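Local coordinates for protein endolysin (PDB 3QAY) that probably cuts the amide bond between N-acetylmuramic acid and L-alanine in clostridial cell-wall peptidoglycan, as a zinc-dependent phage amidase, at residues Gln29-Leu34 / Leu84-Ser89; Asp50-Pro55 / Ser67-Arg72; Pro71-Gly76 / Ser137-Val142; Leu80-His85 / Val142-Phe147. All coordinates share one frame; numbering follows the deposited sequence.

Interaction 1: residues Gln29-Leu34 / Leu84-Ser89; sequences QYNKSL and LHLNAS. With ZN (zinc ion), chain E.
Asn31 meets Leu84 where helix 29-34 packs against strand 84-87, roughly antiparallel to it, with axes 8.1 Å apart at closest and N-to-C directions 143° apart. No direct hydrogen bond joins the two segments. Asn31 carries the contact with its amide. Its CG lies anti to the carbonyl carbon and beside the backbone N (chi1 -71°). Asn31 OD1 sits 3.3 Å from His85 C, and Asn31 ND2 lies 3.6 Å from Leu84 CB. A water links the two segments: it donates to His85 O and accepts a weak hydrogen bond from Asn31 ND2. This gives the buried amide a partner on the strand. The helix is the first of the alpha/beta amidase fold, and it packs on a central strand of the mixed sheet. That strand brings in a zinc ligand. The CB of His85 points away from the helix, and His85 ND1 binds the zinc ion at 2.0 Å. His10 and Glu27 complete the protein ligands, and Leu86 N donates a hydrogen bond to Glu27. Two apolar pairs complete the contact. Leu86 CD1 lies 3.9 Å from Tyr30 CB, and the two side chains cross at about a right angle. Leu34 crosses Leu84 in the same manner, with Leu34 CD2 4.1 Å from Leu84 CD1. The Tyr30 ring also meets Phe147 edge-to-face.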
loop_
_atom_site.group_PDB
_atom_site.type_symbol
_atom_site.label_atom_id
_atom_site.label_comp_id
_atom_site.label_asym_id
_atom_site.label_seq_id
_atom_site.Cartn_x
_atom_site.Cartn_y
_atom_site.Cartn_z
ATOM N N GLN A 29 -11.672 -1.580 0.106
ATOM C CA GLN A 29 -12.102 -2.518 -0.930
ATOM C C GLN A 29 -11.140 -2.509 -2.120
ATOM O O GLN A 29 -10.760 -3.575 -2.601
ATOM C CB GLN A 29 -13.531 -2.220 -1.409
ATOM C CG GLN A 29 -14.632 -2.402 -0.343
ATOM C CD GLN A 29 -14.794 -3.847 0.142
ATOM O OE1 GLN A 29 -14.461 -4.803 -0.567
ATOM N NE2 GLN A 29 -15.300 -4.004 1.361
ATOM N N TYR A 30 -10.743 -1.322 -2.593
ATOM C CA TYR A 30 -9.781 -1.243 -3.707
ATOM C C TYR A 30 -8.499 -1.998 -3.368
ATOM O O TYR A 30 -8.049 -2.854 -4.131
ATOM C CB TYR A 30 -9.434 0.206 -4.088
ATOM C CG TYR A 30 -8.484 0.254 -5.274
ATOM C CD1 TYR A 30 -8.966 0.149 -6.570
ATOM C CD2 TYR A 30 -7.107 0.346 -5.093
ATOM C CE1 TYR A 30 -8.113 0.167 -7.659
ATOM C CE2 TYR A 30 -6.238 0.359 -6.178
ATOM C CZ TYR A 30 -6.748 0.270 -7.456
ATOM O OH TYR A 30 -5.902 0.279 -8.539
ATOM N N ASN A 31 -7.927 -1.689 -2.210
ATOM C CA ASN A 31 -6.659 -2.291 -1.801
ATOM C C ASN A 31 -6.765 -3.779 -1.453
ATOM O O ASN A 31 -5.812 -4.529 -1.646
ATOM C CB ASN A 31 -6.031 -1.481 -0.656
ATOM C CG ASN A 31 -5.508 -0.120 -1.122
ATOM O OD1 ASN A 31 -5.723 0.903 -0.465
ATOM N ND2 ASN A 31 -4.828 -0.105 -2.256
ATOM N N LYS A 32 -7.930 -4.209 -0.974
ATOM C CA LYS A 32 -8.226 -5.637 -0.831
ATOM C C LYS A 32 -8.140 -6.347 -2.197
ATOM O O LYS A 32 -7.675 -7.487 -2.286
ATOM C CB LYS A 32 -9.611 -5.830 -0.188
ATOM C CG LYS A 32 -10.111 -7.267 -0.123
ATOM C CD LYS A 32 -11.487 -7.355 0.524
ATOM C CE LYS A 32 -11.939 -8.806 0.680
ATOM N NZ LYS A 32 -13.281 -8.901 1.326
ATOM N N SER A 33 -8.586 -5.665 -3.248
ATOM C CA SER A 33 -8.510 -6.187 -4.618
ATOM C C SER A 33 -7.108 -6.097 -5.223
ATOM O O SER A 33 -6.671 -7.023 -5.889
ATOM C CB SER A 33 -9.509 -5.463 -5.532
ATOM O OG SER A 33 -10.835 -5.851 -5.232
ATOM N N LEU A 34 -6.420 -4.979 -5.003
ATOM C CA LEU A 34 -5.053 -4.781 -5.517
ATOM C C LEU A 34 -4.004 -5.724 -4.902
ATOM O O LEU A 34 -3.115 -6.213 -5.597
ATOM C CB LEU A 34 -4.610 -3.337 -5.268
ATOM C CG LEU A 34 -3.187 -2.974 -5.719
ATOM C CD1 LEU A 34 -3.036 -3.215 -7.211
ATOM C CD2 LEU A 34 -2.869 -1.520 -5.355
ATOM N N LEU A 84 -0.748 -0.923 1.756
ATOM C CA LEU A 84 -1.480 -0.288 0.681
ATOM C C LEU A 84 -2.566 0.603 1.245
ATOM O O LEU A 84 -3.419 0.154 2.036
ATOM C CB LEU A 84 -2.104 -1.351 -0.231
ATOM C CG LEU A 84 -1.118 -2.269 -0.958
ATOM C CD1 LEU A 84 -1.864 -3.288 -1.809
ATOM C CD2 LEU A 84 -0.170 -1.443 -1.809
ATOM N N HIS A 85 -2.516 1.867 0.831
ATOM C CA HIS A 85 -3.535 2.857 1.132
ATOM C C HIS A 85 -3.946 3.608 -0.129
ATOM O O HIS A 85 -3.306 3.508 -1.180
ATOM C CB HIS A 85 -3.009 3.869 2.156
ATOM C CG HIS A 85 -2.896 3.319 3.543
ATOM N ND1 HIS A 85 -3.843 3.553 4.515
ATOM C CD2 HIS A 85 -1.951 2.538 4.118
ATOM C CE1 HIS A 85 -3.484 2.946 5.632
ATOM N NE2 HIS A 85 -2.343 2.317 5.417
ATOM N N LEU A 86 -5.050 4.339 -0.002
ATOM C CA LEU A 86 -5.421 5.376 -0.941
ATOM C C LEU A 86 -5.546 6.652 -0.121
ATOM O O LEU A 86 -5.863 6.606 1.078
ATOM C CB LEU A 86 -6.744 5.061 -1.647
ATOM C CG LEU A 86 -6.794 3.915 -2.663
ATOM C CD1 LEU A 86 -8.156 3.866 -3.351
ATOM C CD2 LEU A 86 -5.688 4.012 -3.709
ATOM N N ASN A 87 -5.280 7.778 -0.767
ATOM C CA ASN A 87 -5.269 9.070 -0.113
ATOM C C ASN A 87 -6.648 9.702 -0.175
ATOM O O ASN A 87 -7.557 9.184 -0.830
ATOM C CB ASN A 87 -4.231 9.983 -0.786
ATOM C CG ASN A 87 -3.408 10.787 0.209
ATOM O OD1 ASN A 87 -3.917 11.250 1.233
ATOM N ND2 ASN A 87 -2.120 10.966 -0.099
ATOM N N ALA A 88 -6.793 10.820 0.527
ATOM C CA ALA A 88 -8.024 11.582 0.522
ATOM C C ALA A 88 -7.752 13.008 0.984
ATOM O O ALA A 88 -6.824 13.257 1.753
ATOM C CB ALA A 88 -9.062 10.920 1.424
ATOM N N SER A 89 -8.554 13.943 0.487
ATOM C CA SER A 89 -8.521 15.317 0.959
ATOM C C SER A 89 -9.957 15.842 0.927
ATOM O O SER A 89 -10.809 15.341 1.667
ATOM C CB SER A 89 -7.566 16.162 0.103
ATOM O OG SER A 89 -8.011 16.266 -1.243
HETATM ZN ZN ZN E . -5.469 4.708 4.494
HETATM O O HOH W 1 -2.555 1.394 -2.703
HETATM O O HOH W 2 -4.749 5.655 6.610
#

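Interaction 2: residues Asp50-Pro55 / Ser67-Arg72; sequences DVIICP and SYKIPR. With PO4 (phosphate ion), chain G.
Tyr68 and Pro55 form the closest contact between the helix and the chain that follows strand 50-52. The first kind of interaction is CH-pi. Pro55 CD sits over one face of the Tyr68 ring, 3.6 Å from its centroid and 14° off the ring normal. Tyr68 CG is anti to the backbone N, beside the carbonyl carbon (chi1 -179°); the bond to CB already points toward 50-55. Arg72 CD lies over the opposite face, offset toward the rim, so the ring is held between the two residues. Tyr68 CE1 lies 3.3 Å above the Arg72 guanidinium plane, over its centre. Arg72 NH1 also donates to Tyr68 O on a carbonyl lone pair, at 3.2 Å.

Apolar and sulfur contacts come next. Ile52 CG2 touches Tyr68 CE2 at 3.9 Å. Cys54 SG lies 3.8 Å from Tyr68 CD2, an oblique sulfur-aromatic contact.

The polar contact is through water. One water donates to Ile53 O and is hydrogen-bonded to Tyr68 OH at 2.8 Å. It lies in the ring plane, at the edge. Lys69 NZ forms a salt bridge with Glu83 and a hydrogen bond with Tyr132. Val51 N donates to a phosphate ion, probably from the crystallisation liquor, at 2.8 Å.

This is a beta-alpha-beta crossover: helix 64-75 links parallel strands 48-52 and 80-87 and packs on the edge strand and the loop leaving it.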
loop_
_atom_site.group_PDB
_atom_site.type_symbol
_atom_site.label_atom_id
_atom_site.label_comp_id
_atom_site.label_asym_id
_atom_site.label_seq_id
_atom_site.Cartn_x
_atom_site.Cartn_y
_atom_site.Cartn_z
ATOM N N ASP A 50 3.549 -12.695 1.178
ATOM C CA ASP A 50 2.404 -12.950 2.038
ATOM C C ASP A 50 1.553 -11.700 2.077
ATOM O O ASP A 50 2.065 -10.600 2.292
ATOM C CB ASP A 50 2.844 -13.261 3.473
ATOM C CG ASP A 50 3.551 -14.582 3.596
ATOM O OD1 ASP A 50 3.298 -15.483 2.766
ATOM O OD2 ASP A 50 4.362 -14.721 4.537
ATOM N N VAL A 51 0.253 -11.872 1.873
ATOM C CA VAL A 51 -0.690 -10.774 1.952
ATOM C C VAL A 51 -1.403 -10.859 3.292
ATOM O O VAL A 51 -1.943 -11.914 3.640
ATOM C CB VAL A 51 -1.726 -10.835 0.811
ATOM C CG1 VAL A 51 -2.797 -9.769 1.012
ATOM C CG2 VAL A 51 -1.038 -10.669 -0.540
ATOM N N ILE A 52 -1.398 -9.756 4.040
ATOM C CA ILE A 52 -2.060 -9.688 5.342
ATOM C C ILE A 52 -3.220 -8.716 5.273
ATOM O O ILE A 52 -3.022 -7.523 5.073
ATOM C CB ILE A 52 -1.099 -9.205 6.464
ATOM C CG1 ILE A 52 0.144 -10.095 6.555
ATOM C CG2 ILE A 52 -1.823 -9.166 7.810
ATOM C CD1 ILE A 52 -0.153 -11.533 6.835
ATOM N N ILE A 53 -4.433 -9.230 5.433
ATOM C CA ILE A 53 -5.631 -8.405 5.458
ATOM C C ILE A 53 -6.358 -8.701 6.759
ATOM O O ILE A 53 -6.490 -9.864 7.154
ATOM C CB ILE A 53 -6.554 -8.706 4.259
ATOM C CG1 ILE A 53 -5.751 -8.689 2.953
ATOM C CG2 ILE A 53 -7.691 -7.689 4.196
ATOM C CD1 ILE A 53 -6.581 -8.861 1.681
ATOM N N CYS A 54 -6.803 -7.651 7.439
ATOM C CA CYS A 54 -7.513 -7.818 8.696
ATOM C C CYS A 54 -8.802 -8.612 8.499
ATOM O O CYS A 54 -9.479 -8.448 7.485
ATOM C CB CYS A 54 -7.840 -6.463 9.320
ATOM S SG CYS A 54 -6.406 -5.635 9.999
ATOM N N PRO A 55 -9.139 -9.482 9.463
ATOM C CA PRO A 55 -10.447 -10.110 9.419
ATOM C C PRO A 55 -11.523 -9.040 9.384
ATOM O O PRO A 55 -11.343 -7.967 9.968
ATOM C CB PRO A 55 -10.521 -10.897 10.735
ATOM C CG PRO A 55 -9.138 -10.962 11.253
ATOM C CD PRO A 55 -8.397 -9.811 10.694
ATOM N N SER A 67 -2.688 -4.371 16.595
ATOM C CA SER A 67 -2.508 -5.612 17.350
ATOM C C SER A 67 -2.548 -6.851 16.465
ATOM O O SER A 67 -1.882 -7.841 16.754
ATOM C CB SER A 67 -3.590 -5.743 18.427
ATOM O OG SER A 67 -3.788 -4.519 19.103
ATOM N N TYR A 68 -3.338 -6.796 15.393
ATOM C CA TYR A 68 -3.407 -7.898 14.440
ATOM C C TYR A 68 -2.188 -7.922 13.514
ATOM O O TYR A 68 -1.561 -8.964 13.344
ATOM C CB TYR A 68 -4.689 -7.812 13.607
ATOM C CG TYR A 68 -4.840 -8.938 12.607
ATOM C CD1 TYR A 68 -5.268 -10.200 13.008
ATOM C CD2 TYR A 68 -4.545 -8.742 11.261
ATOM C CE1 TYR A 68 -5.404 -11.234 12.093
ATOM C CE2 TYR A 68 -4.676 -9.770 10.341
ATOM C CZ TYR A 68 -5.095 -11.011 10.762
ATOM O OH TYR A 68 -5.228 -12.021 9.844
ATOM N N LYS A 69 -1.866 -6.778 12.918
ATOM C CA LYS A 69 -0.836 -6.717 11.873
ATOM C C LYS A 69 0.591 -6.900 12.399
ATOM O O LYS A 69 1.336 -7.727 11.881
ATOM C CB LYS A 69 -0.949 -5.416 11.071
ATOM C CG LYS A 69 -2.144 -5.391 10.121
ATOM C CD LYS A 69 -2.195 -4.127 9.279
ATOM C CE LYS A 69 -2.380 -2.883 10.142
ATOM N NZ LYS A 69 -2.627 -1.663 9.348
ATOM N N ILE A 70 0.956 -6.146 13.432
ATOM C CA ILE A 70 2.352 -6.079 13.906
ATOM C C ILE A 70 3.025 -7.425 14.272
ATOM O O ILE A 70 4.154 -7.676 13.844
ATOM C CB ILE A 70 2.497 -5.056 15.069
ATOM C CG1 ILE A 70 2.369 -3.625 14.530
ATOM C CG2 ILE A 70 3.839 -5.220 15.806
ATOM C CD1 ILE A 70 3.378 -3.274 13.438
ATOM N N PRO A 71 2.353 -8.282 15.063
ATOM C CA PRO A 71 2.947 -9.595 15.365
ATOM C C PRO A 71 3.164 -10.470 14.116
ATOM O O PRO A 71 4.166 -11.186 14.023
ATOM C CB PRO A 71 1.915 -10.244 16.307
ATOM C CG PRO A 71 1.128 -9.097 16.872
ATOM C CD PRO A 71 1.080 -8.074 15.781
ATOM N N ARG A 72 2.231 -10.397 13.168
ATOM C CA ARG A 72 2.309 -11.172 11.930
ATOM C C ARG A 72 3.386 -10.629 10.999
ATOM O O ARG A 72 4.139 -11.400 10.400
ATOM C CB ARG A 72 0.944 -11.202 11.226
ATOM C CG ARG A 72 -0.065 -12.045 11.980
ATOM C CD ARG A 72 -1.476 -11.957 11.414
ATOM N NE ARG A 72 -2.327 -12.994 12.002
ATOM C CZ ARG A 72 -2.832 -12.965 13.237
ATOM N NH1 ARG A 72 -2.602 -11.937 14.051
ATOM N NH2 ARG A 72 -3.585 -13.977 13.664
HETATM P P PO4 G . -1.170 -14.966 0.274
HETATM O O1 PO4 G . -2.610 -15.092 0.698
HETATM O O2 PO4 G . -1.093 -13.954 -0.844
HETATM O O3 PO4 G . -0.322 -14.551 1.450
HETATM O O4 PO4 G . -0.653 -16.298 -0.214
HETATM O O HOH W 3 -4.190 -12.038 7.291
#

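Interaction 3: residues Pro71-Gly76 / Ser137-Val142; sequences PRVNSG and SKPTAV
Asn74 and Lys138 make the single hydrogen bond between 71-76 and 137-142. Lys138 N donates to Asn74 OD1 at 2.8 Å, and the bond is nearly straight, with an angle of 170° at the hydrogen. The donor is tilted 28° from the plane of the Asn74 carbonyl. Asn74 CG lies anti to the carbonyl carbon and beside the backbone N (chi1 -69°). The CB bond of Asn74 does not aim at the other segment, yet the amide reaches it. Its ND2 donates to Ser136 O, so both ends of the amide grip the same loop. This fixes the rotation of the amide.

Lys138 CB rests 3.7 Å from Asn74 OD1, while the end of the lysine leads away. Its CG is anti to the backbone N, and the chain bends only at its last torsion.

Beside the amide the contact is apolar, at longer distances. Val73 CG1 lies 4.1 Å from Ser137 CB and 4.2 Å from Pro139 CG. Val73 also packs on Leu81, Cys5 and Thr7. The Ser137 hydroxyl is hydrogen-bonded to Ile133 O of helix 132-135, just before it in the chain.

The asparagine amide thus ties the last turn of helix 64-75 to the loop before strand 140-148 in the alpha/beta amidase fold.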
loop_
_atom_site.group_PDB
_atom_site.type_symbol
_atom_site.label_atom_id
_atom_site.label_comp_id
_atom_site.label_asym_id
_atom_site.label_seq_id
_atom_site.Cartn_x
_atom_site.Cartn_y
_atom_site.Cartn_z
ATOM N N PRO A 71 2.353 -8.282 15.063
ATOM C CA PRO A 71 2.947 -9.595 15.365
ATOM C C PRO A 71 3.164 -10.470 14.116
ATOM O O PRO A 71 4.166 -11.186 14.023
ATOM C CB PRO A 71 1.915 -10.244 16.307
ATOM C CG PRO A 71 1.128 -9.097 16.872
ATOM C CD PRO A 71 1.080 -8.074 15.781
ATOM N N ARG A 72 2.231 -10.397 13.168
ATOM C CA ARG A 72 2.309 -11.172 11.930
ATOM C C ARG A 72 3.386 -10.629 10.999
ATOM O O ARG A 72 4.139 -11.400 10.400
ATOM C CB ARG A 72 0.944 -11.202 11.226
ATOM C CG ARG A 72 -0.065 -12.045 11.980
ATOM C CD ARG A 72 -1.476 -11.957 11.414
ATOM N NE ARG A 72 -2.327 -12.994 12.002
ATOM C CZ ARG A 72 -2.832 -12.965 13.237
ATOM N NH1 ARG A 72 -2.602 -11.937 14.051
ATOM N NH2 ARG A 72 -3.585 -13.977 13.664
ATOM N N VAL A 73 3.464 -9.307 10.875
ATOM C CA VAL A 73 4.564 -8.683 10.140
ATOM C C VAL A 73 5.923 -9.090 10.736
ATOM O O VAL A 73 6.861 -9.436 10.009
ATOM C CB VAL A 73 4.441 -7.139 10.124
ATOM C CG1 VAL A 73 5.716 -6.503 9.589
ATOM C CG2 VAL A 73 3.248 -6.706 9.282
ATOM N N ASN A 74 6.015 -9.083 12.061
ATOM C CA ASN A 74 7.284 -9.320 12.734
ATOM C C ASN A 74 7.659 -10.788 12.955
ATOM O O ASN A 74 8.784 -11.077 13.383
ATOM C CB ASN A 74 7.305 -8.555 14.061
ATOM C CG ASN A 74 7.364 -7.052 13.856
ATOM O OD1 ASN A 74 7.920 -6.570 12.861
ATOM N ND2 ASN A 74 6.792 -6.302 14.794
ATOM N N SER A 75 6.745 -11.711 12.660
ATOM C CA SER A 75 7.022 -13.145 12.811
ATOM C C SER A 75 7.372 -13.838 11.486
ATOM O O SER A 75 7.782 -14.999 11.482
ATOM C CB SER A 75 5.824 -13.848 13.445
ATOM O OG SER A 75 4.689 -13.762 12.606
ATOM N N GLY A 76 7.222 -13.131 10.370
ATOM C CA GLY A 76 7.391 -13.732 9.050
ATOM C C GLY A 76 8.777 -13.649 8.429
ATOM O O GLY A 76 8.994 -14.197 7.353
ATOM N N SER A 137 7.636 -1.975 12.889
ATOM C CA SER A 137 7.892 -3.100 12.015
ATOM C C SER A 137 9.395 -3.340 11.955
ATOM O O SER A 137 10.176 -2.392 11.813
ATOM C CB SER A 137 7.297 -2.853 10.619
ATOM O OG SER A 137 7.712 -1.617 10.044
ATOM N N LYS A 138 9.810 -4.596 12.097
ATOM C CA LYS A 138 11.242 -4.920 12.019
ATOM C C LYS A 138 11.800 -4.724 10.611
ATOM O O LYS A 138 12.812 -4.052 10.446
ATOM C CB LYS A 138 11.555 -6.336 12.514
ATOM C CG LYS A 138 13.038 -6.522 12.861
ATOM C CD LYS A 138 13.334 -7.913 13.369
ATOM C CE LYS A 138 14.573 -7.965 14.253
ATOM N NZ LYS A 138 15.692 -7.111 13.773
ATOM N N PRO A 139 11.146 -5.299 9.586
ATOM C CA PRO A 139 11.700 -5.059 8.251
ATOM C C PRO A 139 11.561 -3.610 7.796
ATOM O O PRO A 139 10.726 -2.864 8.322
ATOM C CB PRO A 139 10.863 -5.969 7.352
ATOM C CG PRO A 139 9.597 -6.185 8.091
ATOM C CD PRO A 139 9.953 -6.165 9.540
ATOM N N THR A 140 12.394 -3.217 6.838
ATOM C CA THR A 140 12.173 -1.982 6.095
ATOM C C THR A 140 10.725 -1.954 5.627
ATOM O O THR A 140 10.207 -2.968 5.139
ATOM C CB THR A 140 13.103 -1.891 4.880
ATOM O OG1 THR A 140 14.459 -1.998 5.323
ATOM C CG2 THR A 140 12.911 -0.570 4.145
ATOM N N ALA A 141 10.061 -0.813 5.802
ATOM C CA ALA A 141 8.654 -0.688 5.439
ATOM C C ALA A 141 8.380 0.582 4.649
ATOM O O ALA A 141 9.053 1.598 4.839
ATOM C CB ALA A 141 7.785 -0.724 6.675
ATOM N N VAL A 142 7.395 0.500 3.753
ATOM C CA VAL A 142 6.854 1.675 3.087
ATOM C C VAL A 142 5.331 1.618 3.084
ATOM O O VAL A 142 4.735 0.546 3.031
ATOM C CB VAL A 142 7.395 1.848 1.645
ATOM C CG1 VAL A 142 8.885 2.094 1.682
ATOM C CG2 VAL A 142 7.070 0.645 0.784
#

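Interaction 4: residues Leu80-His85 / Val142-Phe147; sequences LLIELH and VLIESF. With ZN (zinc ion), chain E.
Two central parallel strands of the amidase sheet pair in parallel register, Glu83 beside Leu143 and His85 beside Glu145. The axes are 4.8 Å apart and the directions differ by 28°. Five backbone hydrogen bonds alternate between the strands: Val142 N to Leu81 O, Glu83 N to Val142 O, Ile144 N to Glu83 O, His85 N to Ile144 O and Ser146 N to His85 O. His85 N to Ile144 O is 2.7 Å. The water on His85 O is also hydrogen-bonded to Ser146 OG.

The face with Glu83, His85, Leu143 and Glu145 is the zinc face of the alpha/beta fold. His85 NE2 donates to Glu83 OE1 at 2.7 Å, with an angle of 167° at the hydrogen. The carboxylate oxygen lies in the ring plane and is met on its anti side, with His85 NE2 26° out of the carboxylate plane. Glu83 is thus a second-shell residue that orients the metal-bound ring. Lys69 and Thr7 in turn hold Glu83 OE2. Leu143 crosses the ring obliquely, with Leu143 CD2 3.4 Å from His85 CD2. Glu145 bends at chi2, which turns CD toward His85; Glu145 OE2 is 3.8 Å from His85 CB.

The other face is apolar. Ile82 CG2 and Ile144 CD1 are pressed together at 3.4 Å, tighter than usual for two carbons. Ile82 CG1 lies 4.0 Å from Val142 CG2. Helix 152-175 packs on Ile144 and helix 27-44 on Ile82.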
loop_
_atom_site.group_PDB
_atom_site.type_symbol
_atom_site.label_atom_id
_atom_site.label_comp_id
_atom_site.label_asym_id
_atom_site.label_seq_id
_atom_site.Cartn_x
_atom_site.Cartn_y
_atom_site.Cartn_z
ATOM N N LEU A 80 10.945 -6.954 3.338
ATOM C CA LEU A 80 10.222 -5.724 3.019
ATOM C C LEU A 80 8.724 -5.812 3.350
ATOM O O LEU A 80 8.061 -6.804 3.042
ATOM C CB LEU A 80 10.410 -5.384 1.532
ATOM C CG LEU A 80 9.787 -4.080 1.021
ATOM C CD1 LEU A 80 10.357 -2.872 1.742
ATOM C CD2 LEU A 80 9.989 -3.938 -0.492
ATOM N N LEU A 81 8.202 -4.754 3.966
ATOM C CA LEU A 81 6.769 -4.591 4.195
ATOM C C LEU A 81 6.229 -3.443 3.348
ATOM O O LEU A 81 6.831 -2.372 3.292
ATOM C CB LEU A 81 6.495 -4.305 5.674
ATOM C CG LEU A 81 5.089 -3.831 6.067
ATOM C CD1 LEU A 81 4.030 -4.865 5.695
ATOM C CD2 LEU A 81 5.042 -3.508 7.558
ATOM N N ILE A 82 5.100 -3.686 2.687
ATOM C CA ILE A 82 4.375 -2.658 1.954
ATOM C C ILE A 82 2.959 -2.631 2.506
ATOM O O ILE A 82 2.309 -3.677 2.568
ATOM C CB ILE A 82 4.292 -2.978 0.439
ATOM C CG1 ILE A 82 5.681 -2.984 -0.199
ATOM C CG2 ILE A 82 3.387 -1.973 -0.277
ATOM C CD1 ILE A 82 5.726 -3.716 -1.523
ATOM N N GLU A 83 2.488 -1.462 2.933
ATOM C CA GLU A 83 1.072 -1.313 3.279
ATOM C C GLU A 83 0.380 -0.429 2.255
ATOM O O GLU A 83 0.845 0.663 1.947
ATOM C CB GLU A 83 0.854 -0.754 4.681
ATOM C CG GLU A 83 -0.632 -0.758 5.082
ATOM C CD GLU A 83 -0.844 -0.629 6.571
ATOM O OE1 GLU A 83 -1.058 0.511 7.029
ATOM O OE2 GLU A 83 -0.780 -1.660 7.285
ATOM N N LEU A 84 -0.748 -0.923 1.756
ATOM C CA LEU A 84 -1.480 -0.288 0.681
ATOM C C LEU A 84 -2.566 0.603 1.245
ATOM O O LEU A 84 -3.419 0.154 2.036
ATOM C CB LEU A 84 -2.104 -1.351 -0.231
ATOM C CG LEU A 84 -1.118 -2.269 -0.958
ATOM C CD1 LEU A 84 -1.864 -3.288 -1.809
ATOM C CD2 LEU A 84 -0.170 -1.443 -1.809
ATOM N N HIS A 85 -2.516 1.867 0.831
ATOM C CA HIS A 85 -3.535 2.857 1.132
ATOM C C HIS A 85 -3.946 3.608 -0.129
ATOM O O HIS A 85 -3.306 3.508 -1.180
ATOM C CB HIS A 85 -3.009 3.869 2.156
ATOM C CG HIS A 85 -2.896 3.319 3.543
ATOM N ND1 HIS A 85 -3.843 3.553 4.515
ATOM C CD2 HIS A 85 -1.951 2.538 4.118
ATOM C CE1 HIS A 85 -3.484 2.946 5.632
ATOM N NE2 HIS A 85 -2.343 2.317 5.417
ATOM N N VAL A 142 7.395 0.500 3.753
ATOM C CA VAL A 142 6.854 1.675 3.087
ATOM C C VAL A 142 5.331 1.618 3.084
ATOM O O VAL A 142 4.735 0.546 3.031
ATOM C CB VAL A 142 7.395 1.848 1.645
ATOM C CG1 VAL A 142 8.885 2.094 1.682
ATOM C CG2 VAL A 142 7.070 0.645 0.784
ATOM N N LEU A 143 4.713 2.785 3.181
ATOM C CA LEU A 143 3.275 2.891 3.110
ATOM C C LEU A 143 2.965 3.583 1.802
ATOM O O LEU A 143 3.361 4.731 1.595
ATOM C CB LEU A 143 2.751 3.681 4.301
ATOM C CG LEU A 143 1.239 3.784 4.486
ATOM C CD1 LEU A 143 0.920 4.288 5.881
ATOM C CD2 LEU A 143 0.598 4.688 3.437
ATOM N N ILE A 144 2.275 2.881 0.909
ATOM C CA ILE A 144 1.966 3.430 -0.406
ATOM C C ILE A 144 0.555 4.011 -0.433
ATOM O O ILE A 144 -0.433 3.314 -0.141
ATOM C CB ILE A 144 2.119 2.381 -1.530
ATOM C CG1 ILE A 144 3.496 1.718 -1.464
ATOM C CG2 ILE A 144 1.922 3.042 -2.896
ATOM C CD1 ILE A 144 3.691 0.596 -2.480
ATOM N N GLU A 145 0.482 5.304 -0.755
ATOM C CA GLU A 145 -0.774 5.975 -1.048
ATOM C C GLU A 145 -0.833 6.122 -2.573
ATOM O O GLU A 145 -0.374 7.126 -3.126
ATOM C CB GLU A 145 -0.815 7.346 -0.362
ATOM C CG GLU A 145 -0.627 7.288 1.162
ATOM C CD GLU A 145 -1.909 7.518 1.950
ATOM O OE1 GLU A 145 -2.932 7.910 1.356
ATOM O OE2 GLU A 145 -1.884 7.325 3.181
ATOM N N SER A 146 -1.398 5.110 -3.232
ATOM C CA SER A 146 -1.307 4.961 -4.698
ATOM C C SER A 146 -1.930 6.111 -5.481
ATOM O O SER A 146 -1.361 6.568 -6.479
ATOM C CB SER A 146 -1.960 3.646 -5.145
ATOM O OG SER A 146 -1.219 2.519 -4.709
ATOM N N PHE A 147 -3.111 6.538 -5.044
ATOM C CA PHE A 147 -3.838 7.661 -5.635
ATOM C C PHE A 147 -4.965 8.073 -4.680
ATOM O O PHE A 147 -5.159 7.424 -3.649
ATOM C CB PHE A 147 -4.401 7.301 -7.020
ATOM C CG PHE A 147 -5.342 6.120 -7.019
ATOM C CD1 PHE A 147 -6.699 6.291 -6.754
ATOM C CD2 PHE A 147 -4.874 4.842 -7.287
ATOM C CE1 PHE A 147 -7.563 5.204 -6.744
ATOM C CE2 PHE A 147 -5.730 3.755 -7.284
ATOM C CZ PHE A 147 -7.073 3.934 -7.011
HETATM ZN ZN ZN E . -5.469 4.708 4.494
HETATM O O HOH W 1 -2.555 1.394 -2.703
HETATM O O HOH W 2 -4.749 5.655 6.610
#

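Interactions 1 and 4 are buried and share Leu84 and His85 on strand 80-87. Interaction 4 joins that strand to its sheet neighbour by backbone bonds, while interaction 1 sets a helix on it by side chains and one water. Both reach the zinc ion. Interaction 2 is partly buried and interaction 3 lies at the surface. They use successive parts of helix 64-75 and overlap at Pro71 and Arg72. Aromatic packing dominates interaction 2, whereas one amide does most of the work in interaction 3. The salt bridge of Lys69 with Glu83 connects interaction 2 to interaction 4. A probable backbone hydrogen bond from Leu81 N to Thr140 O connects interactions 3 and 4.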